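Local coordinates for putative diflavin flavoprotein A 3 (Synechocystis sp., PDB 6H0C), which probably passes electrons from NADH to oxygen to yield water, this chain holding the flavodiiron core of a longer modular protein, at residues T15-R20 with G65-R70; Y42-S45 with L51-P54; F59-V64 with L92-S97; G82-N87 with E115-D120. All blocks are in the same frame, centred on the assembly; numbering follows the deposited sequence.

Contact 1 (T15-R20 with G65-R70); sequences TVFRSR and GTLIQR
Phe17 on strand 15-20 reaches across to Leu67 on helix 65-70, and this pair is the dense part of a helix laid on a sheet. The fold is the metallo-beta-lactamase type, in which helices cover the outer faces of the beta layers; here helix 60-70 lies over the antiparallel part of the seven-stranded sheet. The strand and helix segments run nearly antiparallel, at 158°, with their axes 11.0 Å apart at closest approach.

The tight side belongs to two buried side chains that cross at about a right angle. Phe17 CZ lies 3.9 Å from Leu67 CD1, and its neighbour in the ring, CE1, is 4.1 Å from that same methyl. The methyl comes at the ring obliquely. Leu67 gets it there because CG stands anti to the backbone N (chi1 -175°), which brings the end of the chain nearer to the strand than its CB direction would suggest. Phe63, one helical turn earlier, also packs on Phe17, while Ile7 of strand 4-11 flanks the ring from within the sheet.

The other side is looser and opens toward solvent. Arg70 is exposed, and it is a methylene rather than its guanidinium that makes the approach: CG is 4.3 Å from Phe17 CE1, at the ring edge. Thr66 also comes to the edge. Its hydroxyl is turned back to its own helix, with OG1 hydrogen-bonded to Asn62 O, and its methyl CG2 stands 4.5 Å from Phe17 CD1.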
# COMPACT_ATOMS: atom_id res chain seq x y z
N THR A 15 8.69 -12.43 18.50
CA THR A 15 8.20 -13.57 17.74
C THR A 15 7.46 -13.10 16.49
O THR A 15 6.75 -12.10 16.52
CB THR A 15 7.25 -14.42 18.59
OG1 THR A 15 7.88 -14.71 19.85
CG2 THR A 15 6.87 -15.71 17.88
N VAL A 16 7.64 -13.82 15.38
CA VAL A 16 6.83 -13.56 14.18
C VAL A 16 5.72 -14.62 14.01
O VAL A 16 5.91 -15.81 14.28
CB VAL A 16 7.67 -13.51 12.90
CG1 VAL A 16 8.24 -14.88 12.57
CG2 VAL A 16 6.82 -13.02 11.74
N PHE A 17 4.56 -14.15 13.60
CA PHE A 17 3.45 -15.03 13.24
C PHE A 17 3.18 -14.81 11.76
O PHE A 17 2.61 -13.78 11.39
CB PHE A 17 2.18 -14.71 14.05
CG PHE A 17 2.29 -15.02 15.52
CD1 PHE A 17 1.62 -16.11 16.06
CD2 PHE A 17 3.05 -14.23 16.37
CE1 PHE A 17 1.71 -16.41 17.42
CE2 PHE A 17 3.15 -14.52 17.72
CZ PHE A 17 2.47 -15.62 18.25
N ARG A 18 3.61 -15.73 10.91
CA ARG A 18 3.37 -15.56 9.48
C ARG A 18 2.11 -16.30 9.05
O ARG A 18 2.09 -17.53 9.00
CB ARG A 18 4.58 -16.05 8.65
CG ARG A 18 5.91 -15.45 9.09
CD ARG A 18 6.92 -15.41 7.95
NE ARG A 18 7.09 -16.71 7.32
CZ ARG A 18 7.42 -16.89 6.04
NH1 ARG A 18 7.55 -18.12 5.56
NH2 ARG A 18 7.62 -15.84 5.25
N SER A 19 1.04 -15.55 8.78
CA SER A 19 -0.15 -16.14 8.17
C SER A 19 0.14 -16.42 6.71
O SER A 19 0.38 -15.50 5.92
CB SER A 19 -1.35 -15.21 8.32
OG SER A 19 -1.65 -14.99 9.69
N ARG A 20 0.15 -17.70 6.34
CA ARG A 20 0.63 -18.08 5.02
C ARG A 20 -0.49 -18.58 4.13
O ARG A 20 -1.37 -19.32 4.58
CB ARG A 20 1.72 -19.15 5.14
CG ARG A 20 2.87 -18.77 6.09
CD ARG A 20 4.02 -19.76 6.00
NE ARG A 20 3.59 -21.12 6.33
CZ ARG A 20 4.24 -22.22 5.97
NH1 ARG A 20 5.36 -22.12 5.26
NH2 ARG A 20 3.77 -23.41 6.32
N GLY A 65 -7.23 -17.68 16.56
CA GLY A 65 -7.26 -19.01 17.11
C GLY A 65 -5.89 -19.44 17.56
O GLY A 65 -5.72 -19.99 18.65
N THR A 66 -4.89 -19.18 16.72
CA THR A 66 -3.51 -19.53 17.03
C THR A 66 -2.92 -18.67 18.15
O THR A 66 -2.29 -19.18 19.08
CB THR A 66 -2.63 -19.39 15.80
OG1 THR A 66 -3.02 -20.37 14.83
CG2 THR A 66 -1.18 -19.62 16.16
N LEU A 67 -3.13 -17.37 18.05
CA LEU A 67 -2.58 -16.43 19.02
C LEU A 67 -3.03 -16.75 20.44
O LEU A 67 -2.21 -16.79 21.36
CB LEU A 67 -2.99 -15.00 18.65
CG LEU A 67 -2.38 -13.90 19.51
CD1 LEU A 67 -0.85 -14.00 19.50
CD2 LEU A 67 -2.85 -12.52 19.03
N ILE A 68 -4.33 -16.99 20.62
CA ILE A 68 -4.90 -17.27 21.93
C ILE A 68 -4.25 -18.46 22.63
O ILE A 68 -4.31 -18.59 23.85
CB ILE A 68 -6.41 -17.51 21.81
CG1 ILE A 68 -7.10 -16.22 21.37
CG2 ILE A 68 -6.99 -17.98 23.12
CD1 ILE A 68 -8.53 -16.41 20.95
N GLN A 69 -3.63 -19.34 21.86
CA GLN A 69 -2.98 -20.50 22.43
C GLN A 69 -1.59 -20.15 22.92
O GLN A 69 -0.98 -20.90 23.68
CB GLN A 69 -2.93 -21.63 21.42
CG GLN A 69 -4.32 -22.08 20.98
CD GLN A 69 -4.29 -23.28 20.05
OE1 GLN A 69 -3.32 -24.03 20.02
NE2 GLN A 69 -5.36 -23.45 19.28
N ARG A 70 -1.09 -18.99 22.49
CA ARG A 70 0.26 -18.56 22.84
C ARG A 70 0.28 -17.39 23.82
O ARG A 70 1.33 -17.05 24.36
CB ARG A 70 1.03 -18.16 21.58
CG ARG A 70 1.23 -19.27 20.59
CD ARG A 70 2.04 -20.39 21.21
NE ARG A 70 2.64 -21.24 20.19
CZ ARG A 70 3.90 -21.15 19.80
NH1 ARG A 70 4.36 -21.96 18.86
NH2 ARG A 70 4.70 -20.25 20.34

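Contact 2 (Y42-S45 with L51-P54); sequences YLIS and LFDP
Ile44 and Phe52 make the apolar centre of this beta hairpin contact, with Ile44 CD1 3.7 Å from Phe52 CE2 at the edge of the ring. The ethyl arm gets there with CG1 placed beside the backbone N (chi1 -56°). Tyr42 meets the same ring through its root: Tyr42 CB is 3.9 Å from Phe52 CD2, while the phenol diverges from the Phe52 ring, with Phe52 CB at the edge of the Tyr42 ring. On the other face of the sheet Leu43 CD1 rests 4.2 Å from Leu51 CB, a lighter touch between two leucines.

Outward from these groups lies the backbone. Tyr42 and Phe52 form an antiparallel hydrogen-bonded pair: Phe52 N donates to Tyr42 O over 2.7 Å and nearly straight, at 170°, and the return bond from Tyr42 N to Phe52 O is longer at 3.2 Å. Tyr42 O also receives the CA-H of Leu51, 3.3 Å away from Leu51 CA. Leu43 and Leu51 form the next, non-hydrogen-bonded pair.

At the polar margin Tyr42 OH bonds to Pro227 O. Phe169, from the second beta layer, stacks on Phe52 and meets Tyr42 edge-to-face, whereas Leu51 packs beneath helices 60-70 and 86-98.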
# COMPACT_ATOMS: atom_id res chain seq x y z
N TYR A 42 3.87 -9.39 14.34
CA TYR A 42 5.01 -9.51 15.25
C TYR A 42 4.61 -9.24 16.70
O TYR A 42 3.82 -8.35 16.99
CB TYR A 42 6.13 -8.55 14.83
CG TYR A 42 6.59 -8.77 13.41
CD1 TYR A 42 5.98 -8.10 12.35
CD2 TYR A 42 7.62 -9.66 13.11
CE1 TYR A 42 6.39 -8.30 11.04
CE2 TYR A 42 8.04 -9.87 11.79
CZ TYR A 42 7.41 -9.18 10.77
OH TYR A 42 7.82 -9.36 9.46
N LEU A 43 5.16 -10.04 17.60
CA LEU A 43 4.90 -9.88 19.02
C LEU A 43 6.19 -9.58 19.78
O LEU A 43 7.13 -10.38 19.76
CB LEU A 43 4.24 -11.14 19.57
CG LEU A 43 3.76 -11.07 21.01
CD1 LEU A 43 2.62 -10.09 21.13
CD2 LEU A 43 3.34 -12.45 21.46
N ILE A 44 6.24 -8.41 20.40
CA ILE A 44 7.29 -8.11 21.36
C ILE A 44 6.70 -8.23 22.75
O ILE A 44 5.77 -7.51 23.12
CB ILE A 44 7.89 -6.71 21.19
CG1 ILE A 44 8.41 -6.50 19.77
CG2 ILE A 44 9.02 -6.50 22.19
CD1 ILE A 44 8.95 -5.10 19.54
N SER A 45 7.24 -9.15 23.53
CA SER A 45 6.72 -9.39 24.86
C SER A 45 7.78 -9.09 25.91
O SER A 45 8.59 -9.95 26.23
CB SER A 45 6.22 -10.82 24.97
OG SER A 45 5.53 -11.00 26.19
N LEU A 51 1.63 -6.11 19.91
CA LEU A 51 1.38 -6.92 18.72
C LEU A 51 1.34 -6.01 17.49
O LEU A 51 0.53 -5.08 17.44
CB LEU A 51 0.07 -7.69 18.85
CG LEU A 51 -0.34 -8.49 17.61
CD1 LEU A 51 0.65 -9.61 17.34
CD2 LEU A 51 -1.75 -9.04 17.75
N PHE A 52 2.21 -6.28 16.52
CA PHE A 52 2.20 -5.56 15.24
C PHE A 52 1.29 -6.22 14.20
O PHE A 52 1.46 -7.40 13.90
CB PHE A 52 3.60 -5.48 14.63
CG PHE A 52 4.59 -4.65 15.41
CD1 PHE A 52 4.97 -3.39 14.95
CD2 PHE A 52 5.20 -5.14 16.57
CE1 PHE A 52 5.91 -2.63 15.64
CE2 PHE A 52 6.14 -4.39 17.27
CZ PHE A 52 6.50 -3.13 16.80
N ASP A 53 0.36 -5.45 13.64
CA ASP A 53 -0.30 -5.82 12.39
C ASP A 53 -0.96 -7.19 12.32
O ASP A 53 -0.50 -8.06 11.57
CB ASP A 53 0.72 -5.74 11.26
CG ASP A 53 1.30 -4.36 11.10
OD1 ASP A 53 0.50 -3.40 11.02
OD2 ASP A 53 2.55 -4.23 11.07
N PRO A 54 -2.05 -7.38 13.08
CA PRO A 54 -2.87 -8.57 12.81
C PRO A 54 -3.17 -8.64 11.33
O PRO A 54 -3.29 -7.59 10.68
CB PRO A 54 -4.14 -8.32 13.63
CG PRO A 54 -3.74 -7.35 14.68
CD PRO A 54 -2.63 -6.51 14.11

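Contact 3 (F59-V64 with L92-S97); sequences FTDNFV and LKLLLS
Val64 and Thr60, one turn apart on helix 60-70, receive Leu94 of helix 86-98 between the two helices. Both helices lie on the same side of the large sheet of this metallo-beta-lactamase-type fold, each following a parallel strand, so the contact joins consecutive beta-alpha units. Their segments run roughly parallel, inclined by 27°, and their axes come no closer than 10.6 Å.

The apolar contacts converge on one methyl. Leu94 CD2 is 3.8 Å from Val64 CG2 and 4.0 Å from Thr60 CG2. Leu94 holds CG anti to its own backbone N (chi1 176°), which sends the branch across the groove to the facing helix. Deeper toward the sheet, Phe63 and Leu95 both pack on Leu51, but they approach each other less closely than the outer trio does.

Polar groups lie beside and behind this patch. Asp61, exposed to solvent, brings OD1 within 4.3 Å of Leu94 CD2, a van der Waals approach and no more. Thr60 divides its branches: the methyl faces Leu94 while OG1 is hydrogen-bonded to Thr91 OG1, a second tie between the helices. On the far side of helix 86-98, Lys93 O is gripped twice by Ser97, whose N and OG approach from opposite faces of the carbonyl plane, the bond from Ser97 OG measuring 2.8 Å.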
# COMPACT_ATOMS: atom_id res chain seq x y z
N PHE A 59 -7.50 -14.28 7.05
CA PHE A 59 -6.64 -14.93 8.04
C PHE A 59 -7.15 -14.77 9.46
O PHE A 59 -6.60 -15.38 10.39
CB PHE A 59 -5.22 -14.37 7.97
CG PHE A 59 -4.53 -14.64 6.67
CD1 PHE A 59 -4.20 -15.94 6.30
CD2 PHE A 59 -4.19 -13.60 5.82
CE1 PHE A 59 -3.55 -16.19 5.12
CE2 PHE A 59 -3.53 -13.85 4.63
CZ PHE A 59 -3.22 -15.14 4.28
N THR A 60 -8.18 -13.95 9.63
CA THR A 60 -8.67 -13.57 10.95
C THR A 60 -8.78 -14.75 11.94
O THR A 60 -8.19 -14.71 13.01
CB THR A 60 -10.05 -12.89 10.86
OG1 THR A 60 -9.96 -11.73 10.01
CG2 THR A 60 -10.53 -12.49 12.25
N ASP A 61 -9.50 -15.80 11.56
CA ASP A 61 -9.84 -16.86 12.50
C ASP A 61 -8.69 -17.80 12.84
O ASP A 61 -8.54 -18.18 14.00
CB ASP A 61 -11.02 -17.66 11.98
CG ASP A 61 -12.27 -16.83 11.90
OD1 ASP A 61 -12.30 -15.77 12.56
OD2 ASP A 61 -13.21 -17.22 11.20
N ASN A 62 -7.88 -18.19 11.85
CA ASN A 62 -6.68 -18.97 12.13
C ASN A 62 -5.76 -18.20 13.04
O ASN A 62 -5.15 -18.76 13.96
CB ASN A 62 -5.92 -19.32 10.86
CG ASN A 62 -6.49 -20.52 10.15
OD1 ASN A 62 -7.50 -21.09 10.57
ND2 ASN A 62 -5.86 -20.90 9.04
N PHE A 63 -5.65 -16.91 12.77
CA PHE A 63 -4.72 -16.08 13.50
C PHE A 63 -5.13 -15.94 14.95
O PHE A 63 -4.33 -16.19 15.86
CB PHE A 63 -4.59 -14.70 12.86
CG PHE A 63 -3.72 -13.76 13.66
CD1 PHE A 63 -2.34 -13.88 13.60
CD2 PHE A 63 -4.28 -12.80 14.47
CE1 PHE A 63 -1.52 -13.03 14.34
CE2 PHE A 63 -3.48 -11.94 15.21
CZ PHE A 63 -2.10 -12.06 15.14
N VAL A 64 -6.37 -15.51 15.18
CA VAL A 64 -6.85 -15.29 16.54
C VAL A 64 -6.85 -16.62 17.27
O VAL A 64 -6.49 -16.70 18.44
CB VAL A 64 -8.25 -14.65 16.57
CG1 VAL A 64 -8.83 -14.69 17.98
CG2 VAL A 64 -8.17 -13.23 16.06
N LEU A 92 -9.25 -6.56 13.47
CA LEU A 92 -9.12 -5.72 14.66
C LEU A 92 -10.36 -5.76 15.53
O LEU A 92 -10.24 -5.81 16.75
CB LEU A 92 -8.82 -4.28 14.28
CG LEU A 92 -7.37 -3.98 13.96
CD1 LEU A 92 -7.24 -2.52 13.56
CD2 LEU A 92 -6.49 -4.30 15.17
N LYS A 93 -11.54 -5.73 14.92
CA LYS A 93 -12.80 -5.76 15.67
C LYS A 93 -12.85 -6.96 16.61
O LYS A 93 -13.23 -6.85 17.77
CB LYS A 93 -14.01 -5.79 14.74
CG LYS A 93 -14.33 -4.50 14.01
CD LYS A 93 -15.49 -4.70 13.03
CE LYS A 93 -15.35 -3.84 11.77
NZ LYS A 93 -16.34 -4.19 10.70
N LEU A 94 -12.45 -8.12 16.10
CA LEU A 94 -12.48 -9.33 16.90
C LEU A 94 -11.38 -9.30 17.96
O LEU A 94 -11.65 -9.53 19.13
CB LEU A 94 -12.31 -10.57 16.02
CG LEU A 94 -12.24 -11.89 16.80
CD1 LEU A 94 -13.51 -12.07 17.62
CD2 LEU A 94 -12.01 -13.06 15.87
N LEU A 95 -10.16 -9.00 17.54
CA LEU A 95 -9.02 -8.97 18.45
C LEU A 95 -9.23 -8.02 19.64
O LEU A 95 -8.93 -8.34 20.79
CB LEU A 95 -7.75 -8.57 17.70
CG LEU A 95 -6.47 -8.51 18.53
CD1 LEU A 95 -6.19 -9.89 19.08
CD2 LEU A 95 -5.30 -8.01 17.71
N LEU A 96 -9.76 -6.84 19.35
CA LEU A 96 -9.94 -5.83 20.38
C LEU A 96 -11.11 -6.19 21.30
O LEU A 96 -11.16 -5.73 22.44
CB LEU A 96 -10.15 -4.45 19.76
CG LEU A 96 -8.92 -3.97 18.99
CD1 LEU A 96 -9.08 -2.55 18.49
CD2 LEU A 96 -7.70 -4.08 19.87
N SER A 97 -12.03 -7.01 20.81
CA SER A 97 -13.09 -7.56 21.66
C SER A 97 -12.48 -8.43 22.75
O SER A 97 -12.94 -8.43 23.89
CB SER A 97 -14.10 -8.37 20.85
OG SER A 97 -14.85 -7.54 19.98

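Contact 4 (G82-N87 with E115-D120); sequences GHVNAN and EKLLAD
Leu117 sets CG beside its backbone N (chi1 -69°) and then runs out extended (chi2 -179°), which carries both of its methyls onto the chain at Val84, Asn85 and Ala86. Val84 answers with CG1 anti to its backbone N (chi1 169°), and the two side chains slide past each other in opposite directions, Val84 CG1 reaching 3.7 Å from Leu117 CD1.

That same CD1 settles against the peptide link ahead of the helix: it is 3.3 Å from Asn85 C and 3.5 Å from Ala86 N. The other methyl, Leu117 CD2, lies 3.9 Å from Ala86 CB, toward the exposed side of the contact. One leucine therefore covers the start of helix 86-98 from its outer flank, and the contact is a surface one made by apolar packing.

Away from Leu117, the Asn85 side chain serves as N-cap, its OD1 accepting from Arg88 N. Its ND2, together with His83 NE2, hydrogen-bonds one oxygen of a bound citrate, probably from the crystallisation liquor. His83, Asn85, Asn87 and Arg88 occupy places that correspond in sequence to the HxExDH iron-ligand motif of canonical flavodiiron proteins, consistent with a non-canonical version of that site.

The loop leads from strand 78-80 into helix 86-98, and Leu117 closes helix 108-117 beside it. Val84 is lodged against Ala110, Asn113 and Leu114 of that helix, while Leu117 also touches Ala89 on the next turn of helix 86-98.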
# COMPACT_ATOMS: atom_id res chain seq x y z
N GLY A 82 0.99 -0.83 11.20
CA GLY A 82 1.87 -0.27 10.19
C GLY A 82 1.10 0.37 9.05
O GLY A 82 1.64 1.18 8.28
N HIS A 83 -0.18 -0.00 8.93
CA HIS A 83 -1.09 0.57 7.94
C HIS A 83 -2.49 0.11 8.28
O HIS A 83 -2.66 -0.83 9.07
CB HIS A 83 -0.72 0.18 6.51
CG HIS A 83 -1.07 -1.23 6.17
ND1 HIS A 83 -0.32 -2.31 6.57
CD2 HIS A 83 -2.11 -1.75 5.45
CE1 HIS A 83 -0.87 -3.43 6.13
NE2 HIS A 83 -1.96 -3.11 5.45
N VAL A 84 -3.50 0.75 7.69
CA VAL A 84 -4.89 0.48 8.06
C VAL A 84 -5.79 0.47 6.84
O VAL A 84 -5.63 1.28 5.93
CB VAL A 84 -5.41 1.54 9.07
CG1 VAL A 84 -6.91 1.44 9.23
CG2 VAL A 84 -4.73 1.38 10.41
N ASN A 85 -6.75 -0.45 6.84
CA ASN A 85 -7.85 -0.45 5.89
C ASN A 85 -8.99 -1.32 6.41
O ASN A 85 -8.87 -1.94 7.47
CB ASN A 85 -7.39 -0.93 4.50
CG ASN A 85 -6.69 -2.27 4.54
OD1 ASN A 85 -7.24 -3.27 5.01
ND2 ASN A 85 -5.46 -2.30 4.03
N ALA A 86 -10.11 -1.36 5.68
CA ALA A 86 -11.31 -2.06 6.13
C ALA A 86 -11.06 -3.55 6.34
O ALA A 86 -11.63 -4.17 7.24
CB ALA A 86 -12.44 -1.86 5.13
N ASN A 87 -10.20 -4.11 5.50
CA ASN A 87 -9.87 -5.52 5.56
C ASN A 87 -9.16 -5.85 6.88
O ASN A 87 -9.57 -6.75 7.62
CB ASN A 87 -9.01 -5.90 4.34
CG ASN A 87 -8.92 -7.40 4.13
OD1 ASN A 87 -8.30 -8.12 4.91
ND2 ASN A 87 -9.51 -7.88 3.04
N GLU A 115 -10.99 5.58 12.70
CA GLU A 115 -12.16 6.16 13.35
C GLU A 115 -13.38 6.03 12.45
O GLU A 115 -14.46 5.69 12.92
CB GLU A 115 -11.90 7.63 13.72
CG GLU A 115 -10.88 7.80 14.87
CD GLU A 115 -10.50 9.25 15.15
OE1 GLU A 115 -9.51 9.47 15.87
OE2 GLU A 115 -11.20 10.17 14.65
N LYS A 116 -13.21 6.27 11.16
CA LYS A 116 -14.32 6.05 10.24
C LYS A 116 -14.62 4.55 10.14
O LYS A 116 -15.75 4.14 10.35
CB LYS A 116 -14.02 6.64 8.86
CG LYS A 116 -13.88 8.17 8.88
CD LYS A 116 -13.85 8.77 7.48
CE LYS A 116 -12.62 8.32 6.70
NZ LYS A 116 -11.35 8.95 7.19
N LEU A 117 -13.59 3.75 9.86
CA LEU A 117 -13.75 2.30 9.68
C LEU A 117 -14.44 1.60 10.85
O LEU A 117 -15.20 0.65 10.64
CB LEU A 117 -12.39 1.64 9.46
CG LEU A 117 -11.71 1.95 8.13
CD1 LEU A 117 -10.38 1.22 8.01
CD2 LEU A 117 -12.64 1.57 7.00
N LEU A 118 -14.18 2.04 12.07
CA LEU A 118 -14.77 1.41 13.25
C LEU A 118 -15.89 2.26 13.84
O LEU A 118 -16.31 2.03 14.98
CB LEU A 118 -13.71 1.17 14.32
CG LEU A 118 -12.71 0.06 14.01
CD1 LEU A 118 -11.74 -0.06 15.16
CD2 LEU A 118 -13.44 -1.25 13.76
N ALA A 119 -16.35 3.24 13.07
CA ALA A 119 -17.38 4.18 13.52
C ALA A 119 -18.56 3.49 14.20
O ALA A 119 -18.94 3.85 15.32
CB ALA A 119 -17.87 5.02 12.34
N ASP A 120 -19.12 2.49 13.52
CA ASP A 120 -20.32 1.81 14.01
C ASP A 120 -19.99 0.55 14.79
O ASP A 120 -20.89 -0.15 15.25
CB ASP A 120 -21.25 1.46 12.86
CG ASP A 120 -21.92 2.68 12.26
OD1 ASP A 120 -21.99 3.71 12.95
OD2 ASP A 120 -22.38 2.59 11.10

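From the N terminus, strand 14-21 pairs with strand 37-45 and is later covered by helix 60-70, which closes contact 1. Within that span the 37-45/49-52 hairpin makes contact 2, which touches contact 1 through the bond from Leu43 N to Thr15 O. Helix 60-70 then opens contact 3 before contact 1 has closed, so these two cross, and contact 3 ends on helix 86-98. Contact 4 starts ahead of that helix and closes on 108-117, crossing contact 3 in turn. Leu51 and Pro54 pack on Leu95, while Asp53 OD1 bonds Gly82 N. Together the four link the antiparallel and parallel parts of the large sheet to three successive helices.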